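Local coordinates for protein anti-H(O) lectin 1 (PDB 1FX5) that binds carbohydrate as an L-fucose-specific legume lectin whose fold carries one calcium and one manganese ion, at residues G105-C115 and G144-S152; W158-N169 and S184-I194. All blocks are in the same frame, centred on the assembly; numbering follows the deposited sequence.

Contact 1 of 2, residues G105-C115 and G144-S152. Unlike the reference sequence in segment 105-115: Asn111 (reference Glu), Cys115 (reference Asp). Unlike the reference sequence in segment 144-152: Cys149 (reference Arg). With NAG (2-acetamido-2-deoxy-beta-D-glucopyranose), chain D.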
loop_
_atom_site.group_PDB
_atom_site.type_symbol
_atom_site.label_atom_id
_atom_site.label_comp_id
_atom_site.label_asym_id
_atom_site.label_seq_id
_atom_site.Cartn_x
_atom_site.Cartn_y
_atom_site.Cartn_z
ATOM N N GLY A 105 -20.920 -16.688 -14.492
ATOM C CA GLY A 105 -21.702 -16.390 -13.300
ATOM C C GLY A 105 -21.054 -16.657 -11.947
ATOM O O GLY A 105 -21.673 -16.465 -10.899
ATOM N N TYR A 106 -19.813 -17.109 -11.952
ATOM C CA TYR A 106 -19.104 -17.394 -10.715
ATOM C C TYR A 106 -18.121 -16.264 -10.349
ATOM O O TYR A 106 -17.345 -16.393 -9.391
ATOM C CB TYR A 106 -18.443 -18.780 -10.796
ATOM C CG TYR A 106 -19.460 -19.898 -10.942
ATOM C CD1 TYR A 106 -19.660 -20.531 -12.160
ATOM C CD2 TYR A 106 -20.224 -20.307 -9.860
ATOM C CE1 TYR A 106 -20.589 -21.556 -12.295
ATOM C CE2 TYR A 106 -21.171 -21.334 -9.986
ATOM C CZ TYR A 106 -21.341 -21.953 -11.202
ATOM O OH TYR A 106 -22.230 -22.992 -11.313
ATOM N N PHE A 107 -18.118 -15.201 -11.164
ATOM C CA PHE A 107 -17.282 -13.999 -10.983
ATOM C C PHE A 107 -15.778 -14.124 -10.795
ATOM O O PHE A 107 -15.137 -13.144 -10.347
ATOM C CB PHE A 107 -17.795 -13.179 -9.783
ATOM C CG PHE A 107 -19.249 -12.815 -9.861
ATOM C CD1 PHE A 107 -20.186 -13.438 -9.039
ATOM C CD2 PHE A 107 -19.686 -11.852 -10.760
ATOM C CE1 PHE A 107 -21.536 -13.111 -9.109
ATOM C CE2 PHE A 107 -21.039 -11.520 -10.838
ATOM C CZ PHE A 107 -21.963 -12.157 -10.007
ATOM N N GLY A 108 -15.228 -15.294 -11.105
ATOM C CA GLY A 108 -13.804 -15.510 -10.950
ATOM C C GLY A 108 -13.418 -15.781 -9.495
ATOM O O GLY A 108 -12.239 -16.000 -9.193
ATOM N N LEU A 109 -14.403 -15.834 -8.598
ATOM C CA LEU A 109 -14.148 -16.073 -7.178
ATOM C C LEU A 109 -14.388 -17.493 -6.687
ATOM O O LEU A 109 -13.780 -17.922 -5.689
ATOM C CB LEU A 109 -15.024 -15.126 -6.338
ATOM C CG LEU A 109 -14.949 -13.619 -6.602
ATOM C CD1 LEU A 109 -15.980 -12.896 -5.719
ATOM C CD2 LEU A 109 -13.535 -13.125 -6.315
ATOM N N PHE A 110 -15.301 -18.204 -7.351
ATOM C CA PHE A 110 -15.655 -19.584 -6.986
ATOM C C PHE A 110 -15.500 -20.641 -8.111
ATOM O O PHE A 110 -15.426 -20.286 -9.291
ATOM C CB PHE A 110 -17.114 -19.600 -6.458
ATOM C CG PHE A 110 -17.422 -18.494 -5.469
ATOM C CD1 PHE A 110 -17.011 -18.586 -4.153
ATOM C CD2 PHE A 110 -18.103 -17.360 -5.872
ATOM C CE1 PHE A 110 -17.274 -17.560 -3.259
ATOM C CE2 PHE A 110 -18.369 -16.331 -4.981
ATOM C CZ PHE A 110 -17.953 -16.432 -3.677
ATOM N N ASN A 111 -15.497 -21.928 -7.733
ATOM C CA ASN A 111 -15.362 -23.063 -8.676
ATOM C C ASN A 111 -16.709 -23.473 -9.263
ATOM O O ASN A 111 -16.798 -23.874 -10.426
ATOM C CB ASN A 111 -14.851 -24.348 -7.989
ATOM C CG ASN A 111 -13.382 -24.305 -7.608
ATOM O OD1 ASN A 111 -12.608 -23.475 -8.087
ATOM N ND2 ASN A 111 -13.033 -25.217 -6.699
ATOM N N ASP A 112 -17.717 -23.510 -8.401
ATOM C CA ASP A 112 -19.075 -23.895 -8.784
ATOM C C ASP A 112 -20.041 -23.451 -7.675
ATOM O O ASP A 112 -19.692 -22.557 -6.930
ATOM C CB ASP A 112 -19.171 -25.411 -9.035
ATOM C CG ASP A 112 -18.561 -26.246 -7.899
ATOM O OD1 ASP A 112 -17.942 -27.267 -8.224
ATOM O OD2 ASP A 112 -18.687 -25.915 -6.688
ATOM N N THR A 113 -21.195 -24.110 -7.515
ATOM C CA THR A 113 -22.145 -23.696 -6.481
ATOM C C THR A 113 -21.955 -24.192 -5.055
ATOM O O THR A 113 -22.718 -23.804 -4.174
ATOM C CB THR A 113 -23.618 -23.982 -6.874
ATOM O OG1 THR A 113 -23.906 -25.365 -6.647
ATOM C CG2 THR A 113 -23.877 -23.651 -8.328
ATOM N N LYS A 114 -21.002 -25.071 -4.808
ATOM C CA LYS A 114 -20.809 -25.553 -3.440
ATOM C C LYS A 114 -20.233 -24.483 -2.524
ATOM O O LYS A 114 -19.343 -23.734 -2.928
ATOM C CB LYS A 114 -19.959 -26.820 -3.442
ATOM C CG LYS A 114 -20.631 -27.927 -4.265
ATOM C CD LYS A 114 -20.003 -29.312 -4.109
ATOM C CE LYS A 114 -20.719 -30.354 -5.018
ATOM N NZ LYS A 114 -22.227 -30.400 -4.879
ATOM N N CYS A 115 -20.794 -24.354 -1.324
ATOM C CA CYS A 115 -20.336 -23.376 -0.323
ATOM C C CYS A 115 -19.158 -24.003 0.429
ATOM O O CYS A 115 -19.193 -25.189 0.763
ATOM C CB CYS A 115 -21.465 -23.039 0.636
ATOM S SG CYS A 115 -22.960 -22.395 -0.167
ATOM N N GLY A 144 -26.108 -8.321 -3.856
ATOM C CA GLY A 144 -26.099 -9.171 -2.682
ATOM C C GLY A 144 -24.801 -9.326 -1.919
ATOM O O GLY A 144 -23.726 -8.872 -2.341
ATOM N N ILE A 145 -24.920 -9.947 -0.755
ATOM C CA ILE A 145 -23.774 -10.191 0.102
ATOM C C ILE A 145 -23.451 -11.694 0.119
ATOM O O ILE A 145 -24.308 -12.518 0.451
ATOM C CB ILE A 145 -24.026 -9.611 1.509
ATOM C CG1 ILE A 145 -24.039 -8.080 1.394
ATOM C CG2 ILE A 145 -22.922 -10.034 2.457
ATOM C CD1 ILE A 145 -24.526 -7.348 2.616
ATOM N N ASP A 146 -22.239 -12.033 -0.326
ATOM C CA ASP A 146 -21.783 -13.424 -0.381
ATOM C C ASP A 146 -20.744 -13.744 0.674
ATOM O O ASP A 146 -19.757 -13.026 0.820
ATOM C CB ASP A 146 -21.150 -13.732 -1.742
ATOM C CG ASP A 146 -22.064 -13.449 -2.909
ATOM O OD1 ASP A 146 -23.279 -13.247 -2.734
ATOM O OD2 ASP A 146 -21.564 -13.433 -4.034
ATOM N N VAL A 147 -20.943 -14.853 1.370
ATOM C CA VAL A 147 -20.013 -15.281 2.407
ATOM C C VAL A 147 -19.612 -16.723 2.068
ATOM O O VAL A 147 -20.440 -17.648 2.173
ATOM C CB VAL A 147 -20.681 -15.217 3.830
ATOM C CG1 VAL A 147 -19.720 -15.709 4.907
ATOM C CG2 VAL A 147 -21.102 -13.792 4.143
ATOM N N ASN A 148 -18.393 -16.896 1.549
ATOM C CA ASN A 148 -17.878 -18.220 1.189
ATOM C C ASN A 148 -18.744 -19.052 0.212
ATOM O O ASN A 148 -18.636 -20.283 0.171
ATOM C CB ASN A 148 -17.644 -19.035 2.476
ATOM C CG ASN A 148 -16.478 -18.519 3.290
ATOM O OD1 ASN A 148 -15.538 -17.959 2.742
ATOM N ND2 ASN A 148 -16.531 -18.705 4.600
ATOM N N CYS A 149 -19.561 -18.386 -0.599
ATOM C CA CYS A 149 -20.409 -19.099 -1.541
ATOM C C CYS A 149 -20.995 -18.151 -2.608
ATOM O O CYS A 149 -21.108 -16.938 -2.374
ATOM C CB CYS A 149 -21.551 -19.777 -0.768
ATOM S SG CYS A 149 -22.269 -21.187 -1.657
ATOM N N VAL A 150 -21.320 -18.697 -3.780
ATOM C CA VAL A 150 -21.890 -17.893 -4.863
ATOM C C VAL A 150 -23.377 -17.579 -4.536
ATOM O O VAL A 150 -24.003 -16.721 -5.170
ATOM C CB VAL A 150 -21.732 -18.596 -6.267
ATOM C CG1 VAL A 150 -22.661 -19.819 -6.393
ATOM C CG2 VAL A 150 -21.987 -17.585 -7.404
ATOM N N LYS A 151 -23.939 -18.301 -3.570
ATOM C CA LYS A 151 -25.330 -18.091 -3.160
ATOM C C LYS A 151 -25.291 -17.054 -2.015
ATOM O O LYS A 151 -24.551 -17.243 -1.061
ATOM C CB LYS A 151 -25.924 -19.397 -2.661
ATOM C CG LYS A 151 -27.396 -19.302 -2.326
ATOM C CD LYS A 151 -27.904 -20.659 -1.913
ATOM C CE LYS A 151 -29.416 -20.679 -1.786
ATOM N NZ LYS A 151 -30.094 -20.446 -3.094
ATOM N N SER A 152 -26.037 -15.960 -2.133
ATOM C CA SER A 152 -26.069 -14.901 -1.111
ATOM C C SER A 152 -26.875 -15.192 0.168
ATOM O O SER A 152 -27.831 -15.982 0.141
ATOM C CB SER A 152 -26.671 -13.623 -1.725
ATOM O OG SER A 152 -26.089 -13.273 -2.972
HETATM C C1 NAG D . -11.650 -25.565 -6.447
HETATM C C2 NAG D . -11.577 -26.583 -5.316
HETATM C C3 NAG D . -10.112 -26.849 -5.012
HETATM C C4 NAG D . -9.483 -27.440 -6.267
HETATM C C5 NAG D . -9.637 -26.426 -7.400
HETATM C C6 NAG D . -9.040 -26.887 -8.722
HETATM C C7 NAG D . -12.089 -25.022 -3.533
HETATM C C8 NAG D . -12.925 -24.745 -2.290
HETATM N N2 NAG D . -12.308 -26.189 -4.126
HETATM O O3 NAG D . -9.991 -27.753 -3.900
HETATM O O4 NAG D . -8.088 -27.718 -6.044
HETATM O O5 NAG D . -11.043 -26.142 -7.611
HETATM O O6 NAG D . -9.404 -28.228 -9.010
HETATM O O7 NAG D . -11.228 -24.221 -3.922
HETATM O O HOH W 1 -20.016 -21.224 -4.364
#
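Cys115 and Cys149 are joined by a left-handed disulfide, SG to SG 2.0 Å with chi3 -70°, which pins the end of the loop 105-115 to the turn that follows strand 142-147. The two halves reach the bond differently: SG of Cys115 sits beside its own backbone N, whereas that of Cys149 swings away from it (chi1 -157°). The backbones come close enough for a CA-H...O contact, Cys115 CA to Asn148 O at 3.6 Å.

Phe110 and Val150 supply the apolar part. One face of the phenylalanine ring lies over the peptide between Cys149 and Val150, with CZ 3.5 Å from Cys149 O; CD2 rests against CB of Val150, and the opposite face is covered by CB of Leu109. A flat hydrocarbon ring suits this place because it can cover a peptide plane; Tyr119 meets the same ring edge-to-face.

Val150 is branched to serve two parts of the loop. With chi1 at 71°, CG1 lies between the backbone N and the carbonyl carbon and meets Thr113 CA at 3.9 Å, while CG2 turns to Tyr106 and approaches Gly105 O at 3.7 Å. Trp136 touches this valine too, and its ring also meets that of Tyr106.

Between the backbones one water accepts from Val150 N (2.9 Å) and donates to the carbonyl oxygens of Asp112 and Lys114. An Asx turn shapes the loop, the N-H of Lys114 donating a hydrogen bond to Asp112 OD2 at 3.1 Å. Asn111 ND2 carries an N-acetylglucosamine.

The chemistry is thus one covalent link, an apolar patch and a bridging water, without a direct hydrogen bond between the two segments: the disulfide fixes the spacing where Cys115 meets Cys149, and the water satisfies the amide of the buried Val150.

Contact 2 of 2, residues W158-N169 and S184-I194; sequences WNKRYGLNNVAN and SLTYPSDQTSI
Tyr187 and Arg161 form the centre of this contact by stacking. The arginine runs extended across one ring face, CD 3.8 Å from the ring centroid, and its guanidinium lies nearly flat on the tyrosine, planes 24° apart, as an off-centre cation-pi pair.

Charge holds the far end. NH1 and NH2 of Arg161 grip Asp190 end-on, one nitrogen to each oxygen, NH2 to OD1 at 2.9 Å. Asp190 OD2 also takes Thr192 N from the other face of the carboxylate, an Asx turn.

Among the polar bonds, Trp158 NE1 donates to Tyr187 OH at 3.0 Å, a bent bond with the hydroxyl at the indole edge but tilted 19° out of its plane; Arg161 N adds a weak bond to the same oxygen. Asn169 and Thr186 form an antiparallel hydrogen-bonded pair, Asn169 N to Thr186 O at 2.9 Å.

Apolar contacts complete the interface. Small Ala168 admits both Leu185 and the Tyr187 ring, and CD1 of Ile194 touches Trp158 CB at 3.7 Å.

The contact joins strand 168-175 and the loop before it to strand 180-187 and the turn into strand 192-199. Phe74 of strand 64-78 touches Ala168; Trp158 and Leu185 reach Phe126 of strand 122-127.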
loop_
_atom_site.group_PDB
_atom_site.type_symbol
_atom_site.label_atom_id
_atom_site.label_comp_id
_atom_site.label_asym_id
_atom_site.label_seq_id
_atom_site.Cartn_x
_atom_site.Cartn_y
_atom_site.Cartn_z
ATOM N N TRP A 158 -32.484 -5.159 -8.036
ATOM C CA TRP A 158 -31.792 -4.052 -8.690
ATOM C C TRP A 158 -32.193 -3.893 -10.161
ATOM O O TRP A 158 -32.089 -4.838 -10.940
ATOM C CB TRP A 158 -30.264 -4.311 -8.603
ATOM C CG TRP A 158 -29.327 -3.388 -9.446
ATOM C CD1 TRP A 158 -29.437 -2.027 -9.628
ATOM C CD2 TRP A 158 -28.117 -3.777 -10.136
ATOM N NE1 TRP A 158 -28.375 -1.552 -10.372
ATOM C CE2 TRP A 158 -27.558 -2.605 -10.699
ATOM C CE3 TRP A 158 -27.464 -5.001 -10.319
ATOM C CZ2 TRP A 158 -26.365 -2.624 -11.443
ATOM C CZ3 TRP A 158 -26.285 -5.020 -11.049
ATOM C CH2 TRP A 158 -25.742 -3.835 -11.609
ATOM N N ASN A 159 -32.677 -2.718 -10.546
ATOM C CA ASN A 159 -33.060 -2.499 -11.940
ATOM C C ASN A 159 -31.829 -1.877 -12.611
ATOM O O ASN A 159 -31.653 -0.653 -12.606
ATOM C CB ASN A 159 -34.262 -1.568 -12.031
ATOM C CG ASN A 159 -35.512 -2.182 -11.417
ATOM O OD1 ASN A 159 -36.213 -1.535 -10.649
ATOM N ND2 ASN A 159 -35.775 -3.449 -11.724
ATOM N N LYS A 160 -30.970 -2.750 -13.139
ATOM C CA LYS A 160 -29.723 -2.367 -13.816
ATOM C C LYS A 160 -29.882 -1.403 -15.003
ATOM O O LYS A 160 -30.852 -1.484 -15.747
ATOM C CB LYS A 160 -28.948 -3.644 -14.240
ATOM C CG LYS A 160 -29.776 -4.624 -15.098
ATOM C CD LYS A 160 -28.967 -5.822 -15.562
ATOM C CE LYS A 160 -29.671 -6.536 -16.711
ATOM N NZ LYS A 160 -28.901 -7.688 -17.241
ATOM N N ARG A 161 -28.898 -0.520 -15.179
ATOM C CA ARG A 161 -28.881 0.466 -16.251
ATOM C C ARG A 161 -27.513 0.349 -16.920
ATOM O O ARG A 161 -26.526 0.111 -16.223
ATOM C CB ARG A 161 -29.041 1.877 -15.676
ATOM C CG ARG A 161 -30.372 2.145 -15.002
ATOM C CD ARG A 161 -30.512 3.598 -14.568
ATOM N NE ARG A 161 -31.794 3.815 -13.891
ATOM C CZ ARG A 161 -32.128 4.889 -13.182
ATOM N NH1 ARG A 161 -31.285 5.897 -13.034
ATOM N NH2 ARG A 161 -33.320 4.935 -12.591
ATOM N N TYR A 162 -27.444 0.520 -18.243
ATOM C CA TYR A 162 -26.182 0.429 -18.975
ATOM C C TYR A 162 -25.851 1.756 -19.654
ATOM O O TYR A 162 -26.741 2.578 -19.840
ATOM C CB TYR A 162 -26.267 -0.658 -20.055
ATOM C CG TYR A 162 -26.210 -2.071 -19.542
ATOM C CD1 TYR A 162 -27.317 -2.654 -18.939
ATOM C CD2 TYR A 162 -25.025 -2.802 -19.596
ATOM C CE1 TYR A 162 -27.243 -3.921 -18.388
ATOM C CE2 TYR A 162 -24.937 -4.073 -19.051
ATOM C CZ TYR A 162 -26.044 -4.622 -18.443
ATOM O OH TYR A 162 -25.949 -5.850 -17.843
ATOM N N GLY A 163 -24.578 1.958 -20.017
ATOM C CA GLY A 163 -24.165 3.192 -20.681
ATOM C C GLY A 163 -23.415 4.206 -19.840
ATOM O O GLY A 163 -23.616 4.287 -18.624
ATOM N N LEU A 164 -22.588 5.026 -20.489
ATOM C CA LEU A 164 -21.804 6.046 -19.785
ATOM C C LEU A 164 -22.690 7.115 -19.143
ATOM O O LEU A 164 -22.321 7.741 -18.147
ATOM C CB LEU A 164 -20.782 6.703 -20.721
ATOM C CG LEU A 164 -19.347 6.906 -20.188
ATOM C CD1 LEU A 164 -18.708 8.085 -20.941
ATOM C CD2 LEU A 164 -19.289 7.180 -18.665
ATOM N N ASN A 165 -23.871 7.313 -19.705
ATOM C CA ASN A 165 -24.799 8.304 -19.171
ATOM C C ASN A 165 -25.476 7.789 -17.875
ATOM O O ASN A 165 -26.154 8.553 -17.155
ATOM C CB ASN A 165 -25.848 8.681 -20.241
ATOM C CG ASN A 165 -26.613 7.461 -20.790
ATOM O OD1 ASN A 165 -26.023 6.525 -21.357
ATOM N ND2 ASN A 165 -27.931 7.486 -20.645
ATOM N N ASN A 166 -25.288 6.502 -17.579
ATOM C CA ASN A 166 -25.873 5.909 -16.391
ATOM C C ASN A 166 -24.865 5.470 -15.322
ATOM O O ASN A 166 -24.944 4.357 -14.780
ATOM C CB ASN A 166 -26.765 4.746 -16.771
ATOM C CG ASN A 166 -28.020 5.197 -17.472
ATOM O OD1 ASN A 166 -28.257 4.830 -18.611
ATOM N ND2 ASN A 166 -28.835 5.986 -16.795
ATOM N N VAL A 167 -23.913 6.344 -15.020
ATOM C CA VAL A 167 -22.902 6.040 -14.013
ATOM C C VAL A 167 -23.566 5.855 -12.633
ATOM O O VAL A 167 -24.524 6.558 -12.289
ATOM C CB VAL A 167 -21.838 7.183 -13.956
ATOM C CG1 VAL A 167 -20.812 6.935 -12.859
ATOM C CG2 VAL A 167 -21.116 7.232 -15.273
ATOM N N ALA A 168 -23.058 4.895 -11.863
ATOM C CA ALA A 168 -23.569 4.603 -10.530
ATOM C C ALA A 168 -22.474 4.885 -9.508
ATOM O O ALA A 168 -21.291 4.677 -9.796
ATOM C CB ALA A 168 -23.986 3.132 -10.446
ATOM N N ASN A 169 -22.853 5.458 -8.366
ATOM C CA ASN A 169 -21.906 5.761 -7.294
ATOM C C ASN A 169 -22.214 4.728 -6.193
ATOM O O ASN A 169 -23.378 4.554 -5.796
ATOM C CB ASN A 169 -22.111 7.166 -6.744
ATOM C CG ASN A 169 -21.876 8.245 -7.790
ATOM O OD1 ASN A 169 -22.515 9.306 -7.761
ATOM N ND2 ASN A 169 -20.971 7.987 -8.724
ATOM N N SER A 184 -24.531 0.436 -0.659
ATOM C CA SER A 184 -25.598 1.181 -1.326
ATOM C C SER A 184 -25.140 1.689 -2.694
ATOM O O SER A 184 -23.936 1.952 -2.930
ATOM C CB SER A 184 -26.133 2.320 -0.464
ATOM O OG SER A 184 -25.135 3.252 -0.207
ATOM N N LEU A 185 -26.075 1.684 -3.627
ATOM C CA LEU A 185 -25.819 2.133 -4.978
ATOM C C LEU A 185 -26.774 3.285 -5.310
ATOM O O LEU A 185 -27.943 3.232 -4.948
ATOM C CB LEU A 185 -26.013 0.963 -5.945
ATOM C CG LEU A 185 -25.921 1.231 -7.461
ATOM C CD1 LEU A 185 -25.486 -0.057 -8.200
ATOM C CD2 LEU A 185 -27.285 1.763 -7.996
ATOM N N THR A 186 -26.267 4.337 -5.948
ATOM C CA THR A 186 -27.103 5.468 -6.308
ATOM C C THR A 186 -26.847 5.956 -7.735
ATOM O O THR A 186 -25.694 6.024 -8.183
ATOM C CB THR A 186 -26.880 6.659 -5.348
ATOM O OG1 THR A 186 -27.228 6.264 -4.014
ATOM C CG2 THR A 186 -27.740 7.887 -5.771
ATOM N N TYR A 187 -27.925 6.191 -8.484
ATOM C CA TYR A 187 -27.811 6.686 -9.865
ATOM C C TYR A 187 -28.089 8.187 -9.685
ATOM O O TYR A 187 -29.222 8.581 -9.409
ATOM C CB TYR A 187 -28.862 6.044 -10.785
ATOM C CG TYR A 187 -28.545 4.615 -11.192
ATOM C CD1 TYR A 187 -27.508 4.329 -12.070
ATOM C CD2 TYR A 187 -29.295 3.558 -10.709
ATOM C CE1 TYR A 187 -27.229 3.012 -12.464
ATOM C CE2 TYR A 187 -29.028 2.252 -11.086
ATOM C CZ TYR A 187 -27.998 1.984 -11.960
ATOM O OH TYR A 187 -27.769 0.684 -12.330
ATOM N N PRO A 188 -27.047 9.029 -9.761
ATOM C CA PRO A 188 -27.184 10.477 -9.596
ATOM C C PRO A 188 -28.146 11.203 -10.542
ATOM O O PRO A 188 -28.653 12.274 -10.197
ATOM C CB PRO A 188 -25.748 10.979 -9.738
ATOM C CG PRO A 188 -25.113 9.952 -10.619
ATOM C CD PRO A 188 -25.647 8.670 -10.055
ATOM N N SER A 189 -28.441 10.603 -11.695
ATOM C CA SER A 189 -29.345 11.212 -12.669
ATOM C C SER A 189 -30.756 11.443 -12.135
ATOM O O SER A 189 -31.384 12.474 -12.424
ATOM C CB SER A 189 -29.440 10.356 -13.924
ATOM O OG SER A 189 -30.206 9.197 -13.666
ATOM N N ASP A 190 -31.266 10.481 -11.376
ATOM C CA ASP A 190 -32.613 10.614 -10.824
ATOM C C ASP A 190 -32.677 10.307 -9.343
ATOM O O ASP A 190 -33.757 10.240 -8.779
ATOM C CB ASP A 190 -33.631 9.760 -11.601
ATOM C CG ASP A 190 -33.399 8.251 -11.441
ATOM O OD1 ASP A 190 -34.331 7.496 -11.816
ATOM O OD2 ASP A 190 -32.307 7.829 -10.964
ATOM N N GLN A 191 -31.518 10.090 -8.728
ATOM C CA GLN A 191 -31.443 9.794 -7.302
ATOM C C GLN A 191 -31.977 8.414 -6.868
ATOM O O GLN A 191 -32.292 8.226 -5.690
ATOM C CB GLN A 191 -32.142 10.914 -6.519
ATOM C CG GLN A 191 -31.401 11.453 -5.328
ATOM C CD GLN A 191 -30.293 12.421 -5.687
ATOM O OE1 GLN A 191 -29.268 12.026 -6.256
ATOM N NE2 GLN A 191 -30.466 13.688 -5.308
ATOM N N THR A 192 -32.140 7.479 -7.808
ATOM C CA THR A 192 -32.626 6.129 -7.483
ATOM C C THR A 192 -31.504 5.501 -6.638
ATOM O O THR A 192 -30.348 5.430 -7.071
ATOM C CB THR A 192 -32.802 5.278 -8.744
ATOM O OG1 THR A 192 -33.946 5.726 -9.469
ATOM C CG2 THR A 192 -32.950 3.799 -8.396
ATOM N N SER A 193 -31.853 5.011 -5.458
ATOM C CA SER A 193 -30.870 4.411 -4.575
ATOM C C SER A 193 -31.352 3.076 -3.971
ATOM O O SER A 193 -32.554 2.880 -3.748
ATOM C CB SER A 193 -30.563 5.440 -3.482
ATOM O OG SER A 193 -29.572 4.982 -2.590
ATOM N N ILE A 194 -30.440 2.123 -3.787
ATOM C CA ILE A 194 -30.808 0.828 -3.207
ATOM C C ILE A 194 -29.696 0.399 -2.265
ATOM O O ILE A 194 -28.534 0.799 -2.443
ATOM C CB ILE A 194 -31.007 -0.324 -4.257
ATOM C CG1 ILE A 194 -29.726 -0.598 -5.005
ATOM C CG2 ILE A 194 -32.110 -0.002 -5.274
ATOM C CD1 ILE A 194 -29.839 -1.837 -5.834
HETATM O O HOH W 2 -25.577 0.248 -13.568
HETATM O O HOH W 3 -28.903 6.895 -14.298
HETATM O O HOH W 4 -26.759 8.140 -13.231
HETATM O O HOH W 5 -24.635 5.745 -2.881
#

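Followed from the N terminus, contact 1 closes before contact 2 opens, so they stand in series, neither nesting nor crossing. The loop closed by contact 1 carries strand 122-127 and every protein residue that binds the calcium and manganese ions. After Ser152 strand 154-157 pairs with strand 142-147 and leads to Trp158, where contact 2 begins; its closure spans the hairpin of strands 168-175 and 180-187. The centres lie 24 Å apart, the nearest atoms about 7 Å. Contact 1 ties loops beside the metal site, contact 2 the end of the hairpin where strand 168-175 starts and strand 180-187 finishes; strand 142-147 enters contact 1 and reaches contact 2 through Ile143, which touches Trp158 and Ile194.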